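Local coordinates for periplasmic cell division protein (SufI) (Aquifex aeolicus, PDB 6SYY) that probably oxidises its substrates with bound copper ions, as a multicopper oxidase of the laccase type from a hyperthermophile, at residues 95-100 / 178-183; 277-282 / 299-304. All coordinates share one frame; numbering follows the deposited sequence.

Contact 1 (95-100 / 178-183); sequences IFLRKG and IIIEDE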
ATOM      1  N   ILE A  95       1.063   0.420 -13.228  1.00 26.61           N
ATOM      2  CA  ILE A  95       2.374   0.245 -13.835  1.00 25.93           C
ATOM      3  C   ILE A  95       2.758  -1.221 -13.735  1.00 26.08           C
ATOM      4  O   ILE A  95       2.714  -1.810 -12.651  1.00 25.76           O
ATOM      5  CB  ILE A  95       3.423   1.135 -13.152  1.00 31.77           C
ATOM      6  CG1 ILE A  95       3.100   2.614 -13.377  1.00 25.93           C
ATOM      7  CG2 ILE A  95       4.814   0.794 -13.662  1.00 25.30           C
ATOM      8  CD1 ILE A  95       4.057   3.565 -12.674  1.00 23.49           C
ATOM      9  N   PHE A  96       3.136  -1.813 -14.860  1.00 25.17           N
ATOM     10  CA  PHE A  96       3.597  -3.190 -14.880  1.00 24.51           C
ATOM     11  C   PHE A  96       5.113  -3.227 -14.996  1.00 42.06           C
ATOM     12  O   PHE A  96       5.708  -2.470 -15.769  1.00 29.25           O
ATOM     13  CB  PHE A  96       2.954  -3.971 -16.031  1.00 28.70           C
ATOM     14  CG  PHE A  96       1.620  -4.572 -15.681  1.00 33.97           C
ATOM     15  CD1 PHE A  96       0.461  -3.816 -15.760  1.00 28.50           C
ATOM     16  CD2 PHE A  96       1.526  -5.894 -15.273  1.00 22.35           C
ATOM     17  CE1 PHE A  96      -0.769  -4.363 -15.435  1.00 35.03           C
ATOM     18  CE2 PHE A  96       0.300  -6.447 -14.949  1.00 27.07           C
ATOM     19  CZ  PHE A  96      -0.849  -5.681 -15.025  1.00 22.32           C
ATOM     20  N   LEU A  97       5.733  -4.101 -14.205  1.00 33.56           N
ATOM     21  CA  LEU A  97       7.171  -4.312 -14.230  1.00 23.62           C
ATOM     22  C   LEU A  97       7.459  -5.802 -14.273  1.00 27.92           C
ATOM     23  O   LEU A  97       6.676  -6.618 -13.779  1.00 28.21           O
ATOM     24  CB  LEU A  97       7.860  -3.704 -13.004  1.00 24.84           C
ATOM     25  CG  LEU A  97       7.858  -2.186 -12.865  1.00 28.04           C
ATOM     26  CD1 LEU A  97       8.407  -1.797 -11.506  1.00 34.05           C
ATOM     27  CD2 LEU A  97       8.689  -1.565 -13.971  1.00 33.20           C
ATOM     28  N   ARG A  98       8.593  -6.151 -14.866  1.00 25.64           N
ATOM     29  CA  ARG A  98       9.093  -7.515 -14.849  1.00 25.37           C
ATOM     30  C   ARG A  98      10.311  -7.568 -13.939  1.00 47.80           C
ATOM     31  O   ARG A  98      11.178  -6.690 -14.011  1.00 39.48           O
ATOM     32  CB  ARG A  98       9.455  -7.990 -16.255  1.00 24.64           C
ATOM     33  CG  ARG A  98       9.845  -9.444 -16.311  1.00 26.75           C
ATOM     34  CD  ARG A  98       8.618 -10.312 -16.182  1.00 49.41           C
ATOM     35  NE  ARG A  98       8.955 -11.708 -15.941  1.00 43.76           N
ATOM     36  CZ  ARG A  98       8.068 -12.695 -15.972  1.00 43.46           C
ATOM     37  NH1 ARG A  98       6.796 -12.431 -16.244  1.00 36.40           N
ATOM     38  NH2 ARG A  98       8.450 -13.943 -15.738  1.00 79.89           N
ATOM     39  N   LYS A  99      10.369  -8.578 -13.076  1.00 30.18           N
ATOM     40  CA  LYS A  99      11.495  -8.684 -12.159  1.00 44.38           C
ATOM     41  C   LYS A  99      12.783  -8.866 -12.945  1.00 30.36           C
ATOM     42  O   LYS A  99      12.861  -9.700 -13.852  1.00 39.53           O
ATOM     43  CB  LYS A  99      11.300  -9.847 -11.188  1.00 31.97           C
ATOM     44  CG  LYS A  99      12.388  -9.947 -10.136  1.00 23.30           C
ATOM     45  CD  LYS A  99      12.183 -11.160  -9.254  1.00 33.61           C
ATOM     46  CE  LYS A  99      13.288 -11.273  -8.220  1.00 29.85           C
ATOM     47  NZ  LYS A  99      13.133 -12.494  -7.383  1.00 53.64           N
ATOM     48  N   GLY A 100      13.791  -8.072 -12.599  1.00 27.06           N
ATOM     49  CA  GLY A 100      15.064  -8.105 -13.275  1.00 25.07           C
ATOM     50  C   GLY A 100      15.268  -7.000 -14.287  1.00 35.99           C
ATOM     51  O   GLY A 100      16.401  -6.808 -14.744  1.00 54.35           O
ATOM     52  N   ILE A 178       1.302  -0.633  -8.681  1.00 26.98           N
ATOM     53  CA  ILE A 178       2.340  -1.292  -9.464  1.00 39.14           C
ATOM     54  C   ILE A 178       2.122  -2.797  -9.368  1.00 31.77           C
ATOM     55  O   ILE A 178       1.841  -3.320  -8.283  1.00 27.82           O
ATOM     56  CB  ILE A 178       3.749  -0.912  -8.957  1.00 30.36           C
ATOM     57  CG1 ILE A 178       3.999   0.586  -9.132  1.00 26.69           C
ATOM     58  CG2 ILE A 178       4.828  -1.734  -9.658  1.00 21.73           C
ATOM     59  CD1 ILE A 178       5.289   1.059  -8.496  1.00 26.00           C
ATOM     60  N   ILE A 179       2.241  -3.491 -10.498  1.00 29.97           N
ATOM     61  CA  ILE A 179       2.202  -4.951 -10.527  1.00 37.71           C
ATOM     62  C   ILE A 179       3.530  -5.449 -11.077  1.00 22.71           C
ATOM     63  O   ILE A 179       3.849  -5.220 -12.252  1.00 40.68           O
ATOM     64  CB  ILE A 179       1.037  -5.494 -11.361  1.00 23.84           C
ATOM     65  CG1 ILE A 179      -0.296  -5.235 -10.662  1.00 19.22           C
ATOM     66  CG2 ILE A 179       1.220  -6.983 -11.589  1.00 23.66           C
ATOM     67  CD1 ILE A 179      -1.488  -5.702 -11.468  1.00 19.45           C
ATOM     68  N   ILE A 180       4.296  -6.141 -10.237  1.00 28.05           N
ATOM     69  CA  ILE A 180       5.526  -6.799 -10.657  1.00 20.21           C
ATOM     70  C   ILE A 180       5.202  -8.238 -11.018  1.00 35.65           C
ATOM     71  O   ILE A 180       4.367  -8.884 -10.373  1.00 28.44           O
ATOM     72  CB  ILE A 180       6.598  -6.726  -9.553  1.00 20.63           C
ATOM     73  CG1 ILE A 180       7.009  -5.278  -9.303  1.00 32.24           C
ATOM     74  CG2 ILE A 180       7.819  -7.547  -9.929  1.00 26.21           C
ATOM     75  CD1 ILE A 180       8.089  -5.136  -8.249  1.00 29.96           C
ATOM     76  N   GLU A 181       5.850  -8.738 -12.063  1.00 26.94           N
ATOM     77  CA  GLU A 181       5.677 -10.109 -12.507  1.00 33.14           C
ATOM     78  C   GLU A 181       7.014 -10.834 -12.460  1.00 42.96           C
ATOM     79  O   GLU A 181       8.057 -10.262 -12.799  1.00 28.20           O
ATOM     80  CB  GLU A 181       5.094 -10.152 -13.920  1.00 32.87           C
ATOM     81  CG  GLU A 181       3.690  -9.574 -14.008  1.00 38.61           C
ATOM     82  CD  GLU A 181       3.153  -9.552 -15.426  1.00 89.16           C
ATOM     83  OE1 GLU A 181       3.843  -9.010 -16.318  1.00 88.62           O
ATOM     84  OE2 GLU A 181       2.043 -10.082 -15.647  1.00 67.67           O
ATOM     85  N   ASP A 182       6.977 -12.082 -12.007  1.00 28.99           N
ATOM     86  CA  ASP A 182       8.124 -12.975 -12.070  1.00 30.58           C
ATOM     87  C   ASP A 182       7.612 -14.338 -12.520  1.00 33.34           C
ATOM     88  O   ASP A 182       6.460 -14.480 -12.939  1.00 36.41           O
ATOM     89  CB  ASP A 182       8.879 -13.023 -10.729  1.00 25.40           C
ATOM     90  CG  ASP A 182       8.033 -13.563  -9.569  1.00 47.64           C
ATOM     91  OD1 ASP A 182       7.020 -14.256  -9.798  1.00 35.24           O
ATOM     92  OD2 ASP A 182       8.380 -13.275  -8.401  1.00 35.55           O
ATOM     93  N   GLU A 183       8.469 -15.352 -12.413  1.00 29.26           N
ATOM     94  CA  GLU A 183       8.089 -16.681 -12.871  1.00 25.14           C
ATOM     95  C   GLU A 183       6.954 -17.268 -12.034  1.00 38.44           C
ATOM     96  O   GLU A 183       6.110 -17.998 -12.570  1.00 31.44           O
ATOM     97  CB  GLU A 183       9.313 -17.597 -12.858  1.00 29.12           C
ATOM     98  CG  GLU A 183       9.097 -18.953 -13.510  1.00 93.60           C
ATOM     99  CD  GLU A 183      10.372 -19.771 -13.583  1.00 93.41           C
ATOM    100  OE1 GLU A 183      11.427 -19.268 -13.140  1.00102.71           O
ATOM    101  OE2 GLU A 183      10.321 -20.914 -14.084  1.00101.11           O
TER
HETATM  102  O   HOH W   1      10.717 -13.932  -7.467  1.00 37.48           O

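Contact 2 (277-282 / 299-304); sequences IGVEGG and ERIDIL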
ATOM      1  N   ILE A 277      -3.637 -14.828  -0.952  1.00 26.97           N
ATOM      2  CA  ILE A 277      -2.524 -15.422  -1.677  1.00 30.08           C
ATOM      3  C   ILE A 277      -1.275 -14.555  -1.669  1.00 31.96           C
ATOM      4  O   ILE A 277      -0.178 -15.076  -1.933  1.00 23.95           O
ATOM      5  CB  ILE A 277      -2.919 -15.774  -3.127  1.00 23.17           C
ATOM      6  CG1 ILE A 277      -3.326 -14.515  -3.897  1.00 31.56           C
ATOM      7  CG2 ILE A 277      -4.015 -16.837  -3.135  1.00 20.28           C
ATOM      8  CD1 ILE A 277      -3.265 -14.678  -5.407  1.00 19.71           C
ATOM      9  N   GLY A 278      -1.378 -13.268  -1.357  1.00 21.35           N
ATOM     10  CA  GLY A 278      -0.208 -12.413  -1.383  1.00 18.87           C
ATOM     11  C   GLY A 278      -0.373 -11.221  -0.473  1.00 26.62           C
ATOM     12  O   GLY A 278      -1.491 -10.822  -0.128  1.00 21.85           O
ATOM     13  N   VAL A 279       0.768 -10.659  -0.079  1.00 22.76           N
ATOM     14  CA  VAL A 279       0.810  -9.436   0.714  1.00 19.43           C
ATOM     15  C   VAL A 279       1.749  -8.453   0.025  1.00 25.52           C
ATOM     16  O   VAL A 279       2.091  -8.633  -1.150  1.00 26.81           O
ATOM     17  CB  VAL A 279       1.242  -9.723   2.164  1.00 24.13           C
ATOM     18  CG1 VAL A 279       0.153 -10.499   2.897  1.00 18.90           C
ATOM     19  CG2 VAL A 279       2.538 -10.505   2.179  1.00 27.48           C
ATOM     20  N   GLU A 280       2.179  -7.415   0.748  1.00 27.72           N
ATOM     21  CA  GLU A 280       2.947  -6.340   0.122  1.00 22.02           C
ATOM     22  C   GLU A 280       4.196  -6.869  -0.572  1.00 26.28           C
ATOM     23  O   GLU A 280       4.551  -6.406  -1.664  1.00 33.47           O
ATOM     24  CB  GLU A 280       3.335  -5.289   1.161  1.00 18.50           C
ATOM     25  CG  GLU A 280       2.172  -4.715   1.932  1.00 52.42           C
ATOM     26  CD  GLU A 280       1.856  -5.523   3.164  1.00 47.81           C
ATOM     27  OE1 GLU A 280       2.713  -5.573   4.071  1.00 25.34           O
ATOM     28  OE2 GLU A 280       0.761  -6.119   3.219  1.00 30.02           O
ATOM     29  N   GLY A 281       4.873  -7.835   0.040  1.00 25.69           N
ATOM     30  CA  GLY A 281       6.104  -8.361  -0.515  1.00 21.35           C
ATOM     31  C   GLY A 281       5.922  -9.582  -1.390  1.00 32.88           C
ATOM     32  O   GLY A 281       6.868 -10.353  -1.583  1.00 32.50           O
ATOM     33  N   GLY A 282       4.724  -9.783  -1.918  1.00 27.23           N
ATOM     34  CA  GLY A 282       4.497 -10.815  -2.903  1.00 19.82           C
ATOM     35  C   GLY A 282       3.687 -11.985  -2.378  1.00 30.82           C
ATOM     36  O   GLY A 282       2.956 -11.894  -1.386  1.00 33.75           O
ATOM     37  N   GLU A 299      -0.929  -1.258   3.369  1.00 32.85           N
ATOM     38  CA  GLU A 299      -0.978  -2.692   3.136  1.00 28.19           C
ATOM     39  C   GLU A 299      -1.586  -2.992   1.771  1.00 20.98           C
ATOM     40  O   GLU A 299      -2.378  -2.212   1.228  1.00 22.97           O
ATOM     41  CB  GLU A 299      -1.787  -3.394   4.226  1.00 29.25           C
ATOM     42  CG  GLU A 299      -1.078  -3.506   5.570  1.00 27.59           C
ATOM     43  CD  GLU A 299      -1.807  -4.426   6.538  1.00 63.83           C
ATOM     44  OE1 GLU A 299      -3.022  -4.228   6.756  1.00 23.67           O
ATOM     45  OE2 GLU A 299      -1.168  -5.359   7.072  1.00 38.34           O
ATOM     46  N   ARG A 300      -1.190  -4.132   1.209  1.00 19.70           N
ATOM     47  CA  ARG A 300      -1.802  -4.670   0.003  1.00 33.57           C
ATOM     48  C   ARG A 300      -2.036  -6.155   0.221  1.00 30.35           C
ATOM     49  O   ARG A 300      -1.112  -6.880   0.602  1.00 38.82           O
ATOM     50  CB  ARG A 300      -0.928  -4.435  -1.240  1.00 35.68           C
ATOM     51  CG  ARG A 300      -0.839  -2.978  -1.697  1.00 23.30           C
ATOM     52  CD  ARG A 300       0.407  -2.310  -1.159  1.00 21.45           C
ATOM     53  NE  ARG A 300       1.613  -2.976  -1.641  1.00 25.95           N
ATOM     54  CZ  ARG A 300       2.826  -2.781  -1.134  1.00 31.16           C
ATOM     55  NH1 ARG A 300       2.991  -1.942  -0.119  1.00 25.50           N
ATOM     56  NH2 ARG A 300       3.871  -3.432  -1.635  1.00 25.48           N
ATOM     57  N   ILE A 301      -3.270  -6.601  -0.000  1.00 23.24           N
ATOM     58  CA  ILE A 301      -3.652  -7.998   0.170  1.00 19.10           C
ATOM     59  C   ILE A 301      -4.171  -8.506  -1.169  1.00 33.12           C
ATOM     60  O   ILE A 301      -5.132  -7.952  -1.717  1.00 28.67           O
ATOM     61  CB  ILE A 301      -4.713  -8.171   1.271  1.00 23.05           C
ATOM     62  CG1 ILE A 301      -4.313  -7.409   2.536  1.00 29.51           C
ATOM     63  CG2 ILE A 301      -4.925  -9.649   1.590  1.00 17.97           C
ATOM     64  CD1 ILE A 301      -3.037  -7.917   3.188  1.00 28.63           C
ATOM     65  N   ASP A 302      -3.523  -9.539  -1.704  1.00 23.61           N
ATOM     66  CA  ASP A 302      -4.013 -10.240  -2.885  1.00 26.58           C
ATOM     67  C   ASP A 302      -4.887 -11.407  -2.444  1.00 26.49           C
ATOM     68  O   ASP A 302      -4.449 -12.253  -1.654  1.00 30.97           O
ATOM     69  CB  ASP A 302      -2.854 -10.757  -3.741  1.00 31.56           C
ATOM     70  CG  ASP A 302      -2.122  -9.647  -4.475  1.00 48.77           C
ATOM     71  OD1 ASP A 302      -1.743  -8.646  -3.830  1.00 54.16           O
ATOM     72  OD2 ASP A 302      -1.914  -9.786  -5.699  1.00 53.39           O
ATOM     73  N   ILE A 303      -6.118 -11.454  -2.951  1.00 27.97           N
ATOM     74  CA  ILE A 303      -7.045 -12.522  -2.605  1.00 31.71           C
ATOM     75  C   ILE A 303      -7.560 -13.199  -3.866  1.00 28.57           C
ATOM     76  O   ILE A 303      -7.612 -12.600  -4.945  1.00 24.22           O
ATOM     77  CB  ILE A 303      -8.237 -12.025  -1.755  1.00 39.16           C
ATOM     78  CG1 ILE A 303      -9.096 -11.040  -2.556  1.00 23.58           C
ATOM     79  CG2 ILE A 303      -7.743 -11.434  -0.433  1.00 31.11           C
ATOM     80  CD1 ILE A 303     -10.434 -10.719  -1.910  1.00 18.45           C
ATOM     81  N   LEU A 304      -7.930 -14.469  -3.714  1.00 34.54           N
ATOM     82  CA  LEU A 304      -8.672 -15.225  -4.715  1.00 28.89           C
ATOM     83  C   LEU A 304     -10.088 -15.438  -4.206  1.00 25.66           C
ATOM     84  O   LEU A 304     -10.282 -15.854  -3.059  1.00 23.53           O
ATOM     85  CB  LEU A 304      -8.018 -16.580  -5.006  1.00 34.38           C
ATOM     86  CG  LEU A 304      -6.669 -16.650  -5.729  1.00 27.15           C
ATOM     87  CD1 LEU A 304      -6.228 -18.099  -5.874  1.00 24.50           C
ATOM     88  CD2 LEU A 304      -6.716 -15.964  -7.088  1.00 27.48           C
TER
HETATM   89  O   HOH W   2       1.065  -8.813  -3.853  1.00 43.46           O

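Contact 1 (95-100 / 178-183)
Phe96 CG (chi1 -87°) and Ile179 CG1 (chi1 -70°) are each anti to the carbonyl carbon, and the two side chains run side by side, pointing the same way. The isoleucine lies over one face of the ring in a CH-pi contact, its CB 4.1 Å from the Phe96 centroid and displaced toward the rim. Its branches reach the far end of the ring, Ile179 CG2 to Phe96 CE2 at 3.5 Å and Ile179 CD1 to Phe96 CZ at 3.6 Å, while the Glu181 carboxylate carbon stands at the ring edge. On the other side of the sheet Leu97 CD1 meets Ile178 CG2 at 4.0 Å, Ile95 CB touches Ile178 CG1, and Leu97 CB touches Ile180 CG1. The backbones are paired in parallel by four hydrogen bonds, from Ile179 N to Ile95 O, Leu97 N to Ile179 O, Glu181 N to Leu97 O and Lys99 N to Glu181 O. A bend at chi2 (75°) puts Arg98 CD beside Glu181 O (3.4 Å); the guanidinium beyond it has Glu181 C and Asp182 CA over one face, toward the rim, and NH2 forms a salt bridge with Asp186. Lys99 extends past Asp182, and one water links the two, accepting from Lys99 NZ (2.8 Å) and donating to Asp182 OD2 (2.6 Å). Asp182 OD1 caps helix 183-192 through Glu185 N and pairs with Ser153 OG. Strand 94-98 lies between strands 54-56 and 176-181, and strand 154-160 flanks 176-181 on its far side; Tyr54 and Leu56 touch Phe96, whereas Tyr156 and Tyr158 pack on Ile178.

Contact 2 (277-282 / 299-304)
Ile277 and Gly278 both face Asp302 across antiparallel strands, a classic beta bulge in which Asp302 O accepts from Ile277 N (2.8 Å) and Gly278 N (3.2 Å), both from the same face of its carbonyl plane. Asp302 N returns a bond to Gly278 O, approaching from 47° above that carbonyl plane. Gly278, with no side chain, sits close to Asp302, their CA atoms 4.6 Å apart. From the bulge, the Ile277 side chain crosses that of Leu304 at about a right angle, Ile277 CG2 lying 3.7 Å from Leu304 CG. Val279 to Gly282 form a type I turn, and a water donates to Val279 O (2.9 Å) and weakly to Asp302 OD1, whose carboxylate is also held by Arg249 and Thr155. At the turn Glu280 CB lies over one face of the Arg300 guanidinium, 3.4 Å from Arg300 CZ. A bend at chi2 (89°) turns Glu280 CD back toward the Glu299-Arg300 backbone. The carboxylate is turned 75° from the guanidinium plane; Glu280 OE2 accepts a weak, 3.4 Å bond from Arg300 N. Glu280 OE2 also lies 4.4 Å from Glu299 OE2, a like-charge approach probably eased by Lys478, which forms salt bridges with both. Arg300 is anchored through NE to Thr155 O and through NH1 to Asp479 and Gly298 O. Thus a bulged antiparallel strand pair of the plastocyanin-like domain, a cupredoxin-type beta fold, ends in a buried network of charges; the Arg300 side chain lies about 3 Å (nearest atoms) from that of His120, a ligand of one of the copper ions.

How the contacts relate
Contact 1 precedes contact 2 along the chain, and contact 2 belongs to the plastocyanin-like region; their centres are 14 Å apart, and their nearest atoms, about 7 Å apart, do not touch. Strand 154-160 connects them, since its residues touch both contacts. Both approach the copper-binding His120. The Ile178 side chain of contact 1 is about 7 Å from that of His120 and about 10 Å from a copper ion, whereas the Arg300 side chain of contact 2 comes to about 6 Å from a copper ion and about 8 Å from the bound oxygen atom. Contact 2 therefore borders the copper site more closely than contact 1.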